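Side-chain contacts in siderophore periplasmic binding protein (Thermobifida fusca, PDB 5DH0), which probably captures the iron-loaded siderophore fuscachelin outside the cell membrane and hands it over for import: residues 51-56 / 288-293; 143-148 / 207-212; 151-156 / 160-165. All blocks are in the same frame, centred on the assembly; numbering follows the deposited sequence.

Contact 1 of 3, residues 51-56 / 288-293; sequences GTEVVL and AARTYA
Glu53 and Arg290 meet through a salt bridge. Arg290 NH1 lies 2.8 Å from Glu53 OE2 and donates a hydrogen bond to it. The bond is bent, with an N-H...O angle of 132°. The donor sits above the carboxylate plane, 48° out of it, and the two flat groups are well turned from one another. Arg290 CD also lies near the same oxygen, so the end of the arginine chain runs past the acid. Glu53 reaches it with a chain bent at chi2 (71°). At the root of the acid, Glu53 CB rests on Thr291 CG2 at 3.8 Å. The hydroxyl of Thr291 faces other partners: OG1 pairs with Glu57 OE1 and caps the N of Gln294. Thr291 is thus the N-cap of the helix that follows. The backbone is held too, since Arg290 O accepts a hydrogen bond from Thr148 OG1. The contact is buried. It joins the start of helix 52-57, just after strand 45-47 of the parallel sheet, to the loop leading into the C-terminal helix 292-307. Helix 142-154 lies against both segments, through Leu151 and Ser152 on Val54 and through Thr148 on Thr291.

Contact 2 of 3, residues 143-148 / 207-212; sequences GLRNMT and GGEILH
Arg145 reaches Glu209 with CG set between its backbone N and carbonyl carbon (chi1 57°) and the rest of the chain extended to NE. Glu209 comes the other way, its CG anti to the backbone N and its chain bent at chi2. The guanidinium then meets the acid end-on, with two nitrogens on one oxygen. Arg145 NH2 donates to Glu209 OE1 at 3.1 Å, with an N-H...O angle of 157°. Glu209 OE1 receives it on its syn lone pair. Arg145 NH1 donates to the same Glu209 OE1 at 3.3 Å from above the carboxylate plane. OE1 lies in the guanidinium plane, while the carboxylate itself is turned 48° from that plane. This is therefore not the flat pairing of two nitrogens with two oxygens. Beside the salt bridge, Ile210 CG1 lies 4.1 Å from Arg145 NH1, a loose contact. The arginine also packs on Tyr292 and Phe168. The contact is buried and bridges the two halves of the chain, from helix 142-154 on the parallel-sheet side to helix 206-213 on the mixed-sheet side. The former follows strand 132-137, the latter strand 197-201, and Ile210 rests on Val298 and Leu299 of helix 292-307.

Contact 3 of 3, residues 151-156 / 160-165; sequences LSRVVG and RAEAEQ
A Schellman motif ends helix 142-154, and the chain then turns back into helix 158-178. The two helices form an antiparallel alpha-alpha hairpin with a very short connection, and this contact lies at the turn. Gly156, with positive phi, is the C-prime residue. Its N bonds to Arg153 O at 3.0 Å, and Asp157 N bonds to Ser152 O. With the chain reversed, Ser152 and Ala161 come together through their CB atoms, 3.5 Å apart, and small side chains let the backbones come close here. To one side of this pair is a salt bridge between partly exposed residues. Arg153 extends fully from CG to NE and crosses Glu162 at about a right angle. Arg153 NE donates to Glu162 OE2 from the anti side but out of the carboxylate plane, with an N-H...O angle of 144°. The modelled distance from Arg153 NE to Glu162 OE2, 2.5 Å, is shorter than usual, and its exact value is doubtful. Arg153 NH2 adds a weak bond to the same Glu162 OE2 at 3.2 Å. The guanidinium and carboxylate planes are 76° apart, and both contacts go to one oxygen, OE2. Arg153 NH1 has a second acidic partner, Glu150. To the other side, Arg160 bends at chi3 (54°) and brings its guanidinium toward Ser152. It forms salt bridges with Asp157 through NE and with Glu57 through NH2. Ser152 OG bonds back to Thr148 O within its own helix. Arg160 NH2 and Ser152 OG are 3.8 Å apart, and a water joins them. The water lies 2.8 Å from Ser152 OG and accepts from Arg160 NH2 at 3.2 Å.

Helix 142-154 ties the set together: contact 2 uses its first part and contact 3 its last. Contacts 1 and 2 have centres about 11 Å apart, contacts 1 and 3 about 10 Å, and contacts 2 and 3 about 16 Å. Along the chain, contact 1 spans the longest loop, contact 2 lies within it, and contact 3 lies within that of contact 2. Tyr292 of contact 1 packs on Arg145 of contact 2 and Glu164 of contact 3. The parallel-sheet side, the mixed-sheet side and the C-terminal helix thus meet in one region, consistent with the helix-linked two-lobed build of this binding-protein family.

Contact 1 of 3, residues 51-56 / 288-293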
loop_
_atom_site.group_PDB
_atom_site.type_symbol
_atom_site.label_atom_id
_atom_site.label_comp_id
_atom_site.label_asym_id
_atom_site.label_seq_id
_atom_site.Cartn_x
_atom_site.Cartn_y
_atom_site.Cartn_z
ATOM N N GLY A 51 28.388 -20.797 10.503
ATOM C CA GLY A 51 28.650 -21.920 11.387
ATOM C C GLY A 51 28.540 -21.550 12.862
ATOM O O GLY A 51 28.216 -22.396 13.693
ATOM N N THR A 52 28.812 -20.289 13.193
ATOM C CA THR A 52 28.827 -19.853 14.587
ATOM C C THR A 52 27.477 -20.053 15.275
ATOM O O THR A 52 27.416 -20.547 16.404
ATOM C CB THR A 52 29.212 -18.368 14.717
ATOM O OG1 THR A 52 30.450 -18.128 14.038
ATOM C CG2 THR A 52 29.349 -17.999 16.181
ATOM N N GLU A 53 26.401 -19.670 14.590
ATOM C CA GLU A 53 25.038 -19.831 15.113
ATOM C C GLU A 53 24.733 -21.306 15.369
ATOM O O GLU A 53 23.996 -21.658 16.295
ATOM C CB GLU A 53 24.012 -19.237 14.136
ATOM C CG GLU A 53 24.069 -17.695 14.020
ATOM C CD GLU A 53 25.321 -17.168 13.282
ATOM O OE1 GLU A 53 26.123 -17.975 12.743
ATOM O OE2 GLU A 53 25.508 -15.933 13.262
ATOM N N VAL A 54 25.322 -22.172 14.554
ATOM C CA VAL A 54 25.080 -23.604 14.684
ATOM C C VAL A 54 25.742 -24.187 15.928
ATOM O O VAL A 54 25.090 -24.899 16.700
ATOM C CB VAL A 54 25.561 -24.354 13.436
ATOM C CG1 VAL A 54 25.491 -25.873 13.638
ATOM C CG2 VAL A 54 24.718 -23.931 12.244
ATOM N N VAL A 55 27.025 -23.888 16.132
ATOM C CA VAL A 55 27.733 -24.443 17.279
ATOM C C VAL A 55 27.192 -23.838 18.586
ATOM O O VAL A 55 27.070 -24.544 19.595
ATOM C CB VAL A 55 29.286 -24.252 17.179
ATOM C CG1 VAL A 55 29.852 -25.107 16.059
ATOM C CG2 VAL A 55 29.685 -22.779 17.012
ATOM N N LEU A 56 26.834 -22.557 18.578
ATOM C CA LEU A 56 26.259 -21.967 19.786
ATOM C C LEU A 56 24.966 -22.690 20.207
ATOM O O LEU A 56 24.800 -23.032 21.373
ATOM C CB LEU A 56 25.998 -20.472 19.596
ATOM C CG LEU A 56 27.281 -19.621 19.620
ATOM C CD1 LEU A 56 27.031 -18.206 19.117
ATOM C CD2 LEU A 56 27.902 -19.590 21.014
ATOM N N ALA A 288 17.789 -10.747 11.198
ATOM C CA ALA A 288 18.456 -11.560 10.188
ATOM C C ALA A 288 17.860 -12.984 10.087
ATOM O O ALA A 288 17.902 -13.606 9.028
ATOM C CB ALA A 288 19.950 -11.622 10.475
ATOM N N ALA A 289 17.308 -13.480 11.188
ATOM C CA ALA A 289 16.698 -14.809 11.242
ATOM C C ALA A 289 17.598 -15.860 10.602
ATOM O O ALA A 289 17.235 -16.480 9.603
ATOM C CB ALA A 289 15.337 -14.799 10.565
ATOM N N ARG A 290 18.782 -16.039 11.168
ATOM C CA ARG A 290 19.727 -16.994 10.616
ATOM C C ARG A 290 19.342 -18.436 10.943
ATOM O O ARG A 290 19.710 -19.338 10.215
ATOM C CB ARG A 290 21.132 -16.678 11.116
ATOM C CG ARG A 290 21.726 -15.453 10.447
ATOM C CD ARG A 290 23.162 -15.269 10.836
ATOM N NE ARG A 290 23.855 -14.314 9.976
ATOM C CZ ARG A 290 25.181 -14.228 9.885
ATOM N NH1 ARG A 290 25.943 -15.043 10.598
ATOM N NH2 ARG A 290 25.741 -13.335 9.078
ATOM N N THR A 291 18.600 -18.651 12.028
ATOM C CA THR A 291 18.164 -20.000 12.412
ATOM C C THR A 291 16.665 -20.021 12.702
ATOM O O THR A 291 16.032 -18.952 12.795
ATOM C CB THR A 291 18.926 -20.511 13.665
ATOM O OG1 THR A 291 18.546 -19.725 14.807
ATOM C CG2 THR A 291 20.453 -20.428 13.460
ATOM N N TYR A 292 16.088 -21.218 12.873
ATOM C CA TYR A 292 14.652 -21.280 13.150
ATOM C C TYR A 292 14.369 -20.716 14.538
ATOM O O TYR A 292 13.318 -20.112 14.767
ATOM C CB TYR A 292 14.104 -22.706 12.984
ATOM C CG TYR A 292 13.682 -22.981 11.540
ATOM C CD1 TYR A 292 12.524 -22.415 11.020
ATOM C CD2 TYR A 292 14.455 -23.771 10.694
ATOM C CE1 TYR A 292 12.142 -22.639 9.711
ATOM C CE2 TYR A 292 14.076 -23.996 9.386
ATOM C CZ TYR A 292 12.921 -23.427 8.902
ATOM O OH TYR A 292 12.530 -23.638 7.607
ATOM N N ALA A 293 15.332 -20.848 15.445
ATOM C CA ALA A 293 15.178 -20.265 16.780
ATOM C C ALA A 293 15.156 -18.736 16.723
ATOM O O ALA A 293 14.385 -18.080 17.425
ATOM C CB ALA A 293 16.288 -20.752 17.701
#

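Contact 2 of 3, residues 143-148 / 207-212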
loop_
_atom_site.group_PDB
_atom_site.type_symbol
_atom_site.label_atom_id
_atom_site.label_comp_id
_atom_site.label_asym_id
_atom_site.label_seq_id
_atom_site.Cartn_x
_atom_site.Cartn_y
_atom_site.Cartn_z
ATOM N N GLY A 143 15.965 -19.575 2.813
ATOM C CA GLY A 143 17.198 -20.260 2.452
ATOM C C GLY A 143 18.225 -20.322 3.579
ATOM O O GLY A 143 18.933 -21.317 3.738
ATOM N N LEU A 144 18.291 -19.249 4.362
ATOM C CA LEU A 144 19.207 -19.124 5.491
ATOM C C LEU A 144 18.906 -20.101 6.625
ATOM O O LEU A 144 19.753 -20.924 6.994
ATOM C CB LEU A 144 19.161 -17.696 6.042
ATOM C CG LEU A 144 20.178 -16.688 5.522
ATOM C CD1 LEU A 144 19.922 -15.301 6.130
ATOM C CD2 LEU A 144 21.579 -17.169 5.870
ATOM N N ARG A 145 17.697 -20.007 7.184
ATOM C CA ARG A 145 17.373 -20.798 8.356
ATOM C C ARG A 145 17.314 -22.280 7.975
ATOM O O ARG A 145 17.530 -23.154 8.824
ATOM C CB ARG A 145 16.069 -20.321 9.001
ATOM C CG ARG A 145 14.848 -20.319 8.097
ATOM C CD ARG A 145 13.659 -19.678 8.820
ATOM N NE ARG A 145 12.501 -19.522 7.943
ATOM C CZ ARG A 145 12.226 -18.419 7.254
ATOM N NH1 ARG A 145 13.013 -17.350 7.345
ATOM N NH2 ARG A 145 11.153 -18.383 6.482
ATOM N N ASN A 146 17.083 -22.565 6.695
ATOM C CA ASN A 146 17.119 -23.954 6.235
ATOM C C ASN A 146 18.555 -24.480 6.047
ATOM O O ASN A 146 18.829 -25.663 6.268
ATOM C CB ASN A 146 16.308 -24.119 4.941
ATOM C CG ASN A 146 14.827 -24.369 5.216
ATOM O OD1 ASN A 146 14.465 -25.400 5.793
ATOM N ND2 ASN A 146 13.964 -23.419 4.822
ATOM N N MET A 147 19.472 -23.605 5.656
ATOM C CA MET A 147 20.881 -23.984 5.553
ATOM C C MET A 147 21.473 -24.273 6.941
ATOM O O MET A 147 22.237 -25.225 7.110
ATOM C CB MET A 147 21.676 -22.890 4.826
ATOM C CG MET A 147 23.191 -23.083 4.830
ATOM S SD MET A 147 23.999 -22.208 6.203
ATOM C CE MET A 147 23.465 -20.533 5.880
ATOM N N THR A 148 21.123 -23.471 7.941
ATOM C CA THR A 148 21.696 -23.700 9.261
ATOM C C THR A 148 21.030 -24.899 9.920
ATOM O O THR A 148 21.614 -25.520 10.808
ATOM C CB THR A 148 21.577 -22.476 10.208
ATOM O OG1 THR A 148 20.208 -22.063 10.292
ATOM C CG2 THR A 148 22.436 -21.330 9.730
ATOM N N GLY A 207 13.820 -10.024 8.352
ATOM C CA GLY A 207 12.537 -9.853 9.008
ATOM C C GLY A 207 11.389 -9.570 8.062
ATOM O O GLY A 207 10.227 -9.878 8.379
ATOM N N GLY A 208 11.694 -8.968 6.909
ATOM C CA GLY A 208 10.680 -8.652 5.914
ATOM C C GLY A 208 10.065 -9.927 5.335
ATOM O O GLY A 208 8.873 -9.996 5.044
ATOM N N GLU A 209 10.905 -10.940 5.165
ATOM C CA GLU A 209 10.464 -12.213 4.651
ATOM C C GLU A 209 9.584 -12.931 5.678
ATOM O O GLU A 209 8.617 -13.590 5.304
ATOM C CB GLU A 209 11.658 -13.077 4.259
ATOM C CG GLU A 209 11.280 -14.205 3.320
ATOM C CD GLU A 209 11.045 -15.535 4.048
ATOM O OE1 GLU A 209 11.158 -15.553 5.296
ATOM O OE2 GLU A 209 10.750 -16.558 3.368
ATOM N N ILE A 210 9.895 -12.774 6.964
ATOM C CA ILE A 210 9.072 -13.390 8.002
ATOM C C ILE A 210 7.715 -12.718 8.116
ATOM O O ILE A 210 6.694 -13.396 8.239
ATOM C CB ILE A 210 9.779 -13.383 9.363
ATOM C CG1 ILE A 210 10.902 -14.411 9.331
ATOM C CG2 ILE A 210 8.810 -13.784 10.462
ATOM C CD1 ILE A 210 11.926 -14.195 10.375
ATOM N N LEU A 211 7.691 -11.394 8.043
ATOM C CA LEU A 211 6.419 -10.683 7.987
ATOM C C LEU A 211 5.618 -11.146 6.772
ATOM O O LEU A 211 4.411 -11.368 6.868
ATOM C CB LEU A 211 6.635 -9.173 7.936
ATOM C CG LEU A 211 6.931 -8.517 9.282
ATOM C CD1 LEU A 211 7.661 -7.201 9.073
ATOM C CD2 LEU A 211 5.631 -8.296 10.040
ATOM N N HIS A 212 6.293 -11.298 5.635
ATOM C CA HIS A 212 5.625 -11.747 4.423
ATOM C C HIS A 212 5.091 -13.186 4.597
ATOM O O HIS A 212 3.932 -13.461 4.311
ATOM C CB HIS A 212 6.575 -11.658 3.233
ATOM C CG HIS A 212 5.942 -12.011 1.921
ATOM N ND1 HIS A 212 4.927 -11.264 1.354
ATOM C CD2 HIS A 212 6.190 -13.026 1.056
ATOM C CE1 HIS A 212 4.575 -11.806 0.200
ATOM N NE2 HIS A 212 5.322 -12.879 -0.002
#

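Contact 3 of 3, residues 151-156 / 160-165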
loop_
_atom_site.group_PDB
_atom_site.type_symbol
_atom_site.label_atom_id
_atom_site.label_comp_id
_atom_site.label_asym_id
_atom_site.label_seq_id
_atom_site.Cartn_x
_atom_site.Cartn_y
_atom_site.Cartn_z
ATOM N N LEU A 151 23.337 -27.751 8.773
ATOM C CA LEU A 151 24.575 -27.781 9.536
ATOM C C LEU A 151 24.295 -28.352 10.926
ATOM O O LEU A 151 25.125 -29.080 11.484
ATOM C CB LEU A 151 25.190 -26.382 9.618
ATOM C CG LEU A 151 25.695 -25.899 8.253
ATOM C CD1 LEU A 151 26.277 -24.486 8.348
ATOM C CD2 LEU A 151 26.715 -26.872 7.682
ATOM N N SER A 152 23.117 -28.038 11.469
ATOM C CA SER A 152 22.728 -28.538 12.778
ATOM C C SER A 152 22.657 -30.060 12.791
ATOM O O SER A 152 23.090 -30.710 13.754
ATOM C CB SER A 152 21.390 -27.961 13.198
ATOM O OG SER A 152 21.534 -26.625 13.619
ATOM N N ARG A 153 22.110 -30.630 11.724
ATOM C CA ARG A 153 21.987 -32.073 11.649
ATOM C C ARG A 153 23.389 -32.678 11.620
ATOM O O ARG A 153 23.674 -33.649 12.317
ATOM C CB ARG A 153 21.165 -32.490 10.423
ATOM C CG ARG A 153 19.682 -32.227 10.579
ATOM C CD ARG A 153 18.940 -32.546 9.308
ATOM N NE ARG A 153 17.512 -32.282 9.432
ATOM C CZ ARG A 153 16.754 -31.842 8.435
ATOM N NH1 ARG A 153 17.300 -31.614 7.248
ATOM N NH2 ARG A 153 15.461 -31.615 8.623
ATOM N N VAL A 154 24.270 -32.071 10.838
ATOM C CA VAL A 154 25.613 -32.602 10.638
ATOM C C VAL A 154 26.458 -32.618 11.920
ATOM O O VAL A 154 27.247 -33.537 12.114
ATOM C CB VAL A 154 26.324 -31.816 9.522
ATOM C CG1 VAL A 154 27.787 -31.590 9.828
ATOM C CG2 VAL A 154 26.153 -32.547 8.204
ATOM N N VAL A 155 26.278 -31.647 12.810
ATOM C CA VAL A 155 27.061 -31.629 14.050
ATOM C C VAL A 155 26.328 -32.382 15.164
ATOM O O VAL A 155 26.728 -32.331 16.334
ATOM C CB VAL A 155 27.386 -30.174 14.535
ATOM C CG1 VAL A 155 28.084 -29.370 13.440
ATOM C CG2 VAL A 155 26.130 -29.462 15.020
ATOM N N GLY A 156 25.238 -33.054 14.796
ATOM C CA GLY A 156 24.515 -33.937 15.702
ATOM C C GLY A 156 23.393 -33.290 16.494
ATOM O O GLY A 156 22.863 -33.892 17.435
ATOM N N ARG A 160 16.945 -30.891 18.035
ATOM C CA ARG A 160 16.571 -29.559 18.517
ATOM C C ARG A 160 16.247 -28.635 17.357
ATOM O O ARG A 160 15.263 -27.893 17.383
ATOM C CB ARG A 160 17.677 -28.930 19.349
ATOM C CG ARG A 160 17.272 -27.566 19.911
ATOM C CD ARG A 160 18.483 -26.686 20.158
ATOM N NE ARG A 160 19.294 -26.570 18.944
ATOM C CZ ARG A 160 19.068 -25.681 17.979
ATOM N NH1 ARG A 160 18.055 -24.826 18.092
ATOM N NH2 ARG A 160 19.845 -25.651 16.898
ATOM N N ALA A 161 17.083 -28.705 16.330
ATOM C CA ALA A 161 16.877 -27.925 15.127
ATOM C C ALA A 161 15.522 -28.213 14.478
ATOM O O ALA A 161 14.758 -27.299 14.178
ATOM C CB ALA A 161 17.993 -28.193 14.160
ATOM N N GLU A 162 15.214 -29.485 14.269
ATOM C CA GLU A 162 13.964 -29.838 13.608
ATOM C C GLU A 162 12.776 -29.439 14.460
ATOM O O GLU A 162 11.727 -29.047 13.930
ATOM C CB GLU A 162 13.948 -31.326 13.268
ATOM C CG GLU A 162 14.914 -31.652 12.106
ATOM C CD GLU A 162 15.095 -33.146 11.824
ATOM O OE1 GLU A 162 14.236 -33.966 12.231
ATOM O OE2 GLU A 162 16.110 -33.493 11.178
ATOM N N ALA A 163 12.940 -29.476 15.778
ATOM C CA ALA A 163 11.865 -29.029 16.652
ATOM C C ALA A 163 11.625 -27.519 16.487
ATOM O O ALA A 163 10.473 -27.053 16.523
ATOM C CB ALA A 163 12.169 -29.379 18.101
ATOM N N GLU A 164 12.696 -26.749 16.277
ATOM C CA GLU A 164 12.508 -25.318 16.025
ATOM C C GLU A 164 11.764 -25.085 14.710
ATOM O O GLU A 164 10.871 -24.234 14.638
ATOM C CB GLU A 164 13.843 -24.570 16.013
ATOM C CG GLU A 164 14.481 -24.379 17.393
ATOM C CD GLU A 164 13.683 -23.448 18.316
ATOM O OE1 GLU A 164 12.846 -22.662 17.828
ATOM O OE2 GLU A 164 13.908 -23.491 19.548
ATOM N N GLN A 165 12.115 -25.847 13.673
ATOM C CA GLN A 165 11.467 -25.673 12.369
ATOM C C GLN A 165 9.964 -25.959 12.451
ATOM O O GLN A 165 9.136 -25.221 11.897
ATOM C CB GLN A 165 12.103 -26.570 11.323
ATOM C CG GLN A 165 11.382 -26.546 9.993
ATOM C CD GLN A 165 11.985 -27.499 8.988
ATOM O OE1 GLN A 165 12.161 -28.681 9.261
ATOM N NE2 GLN A 165 12.325 -26.980 7.820
HETATM O O HOH W 1 22.831 -26.354 16.068
#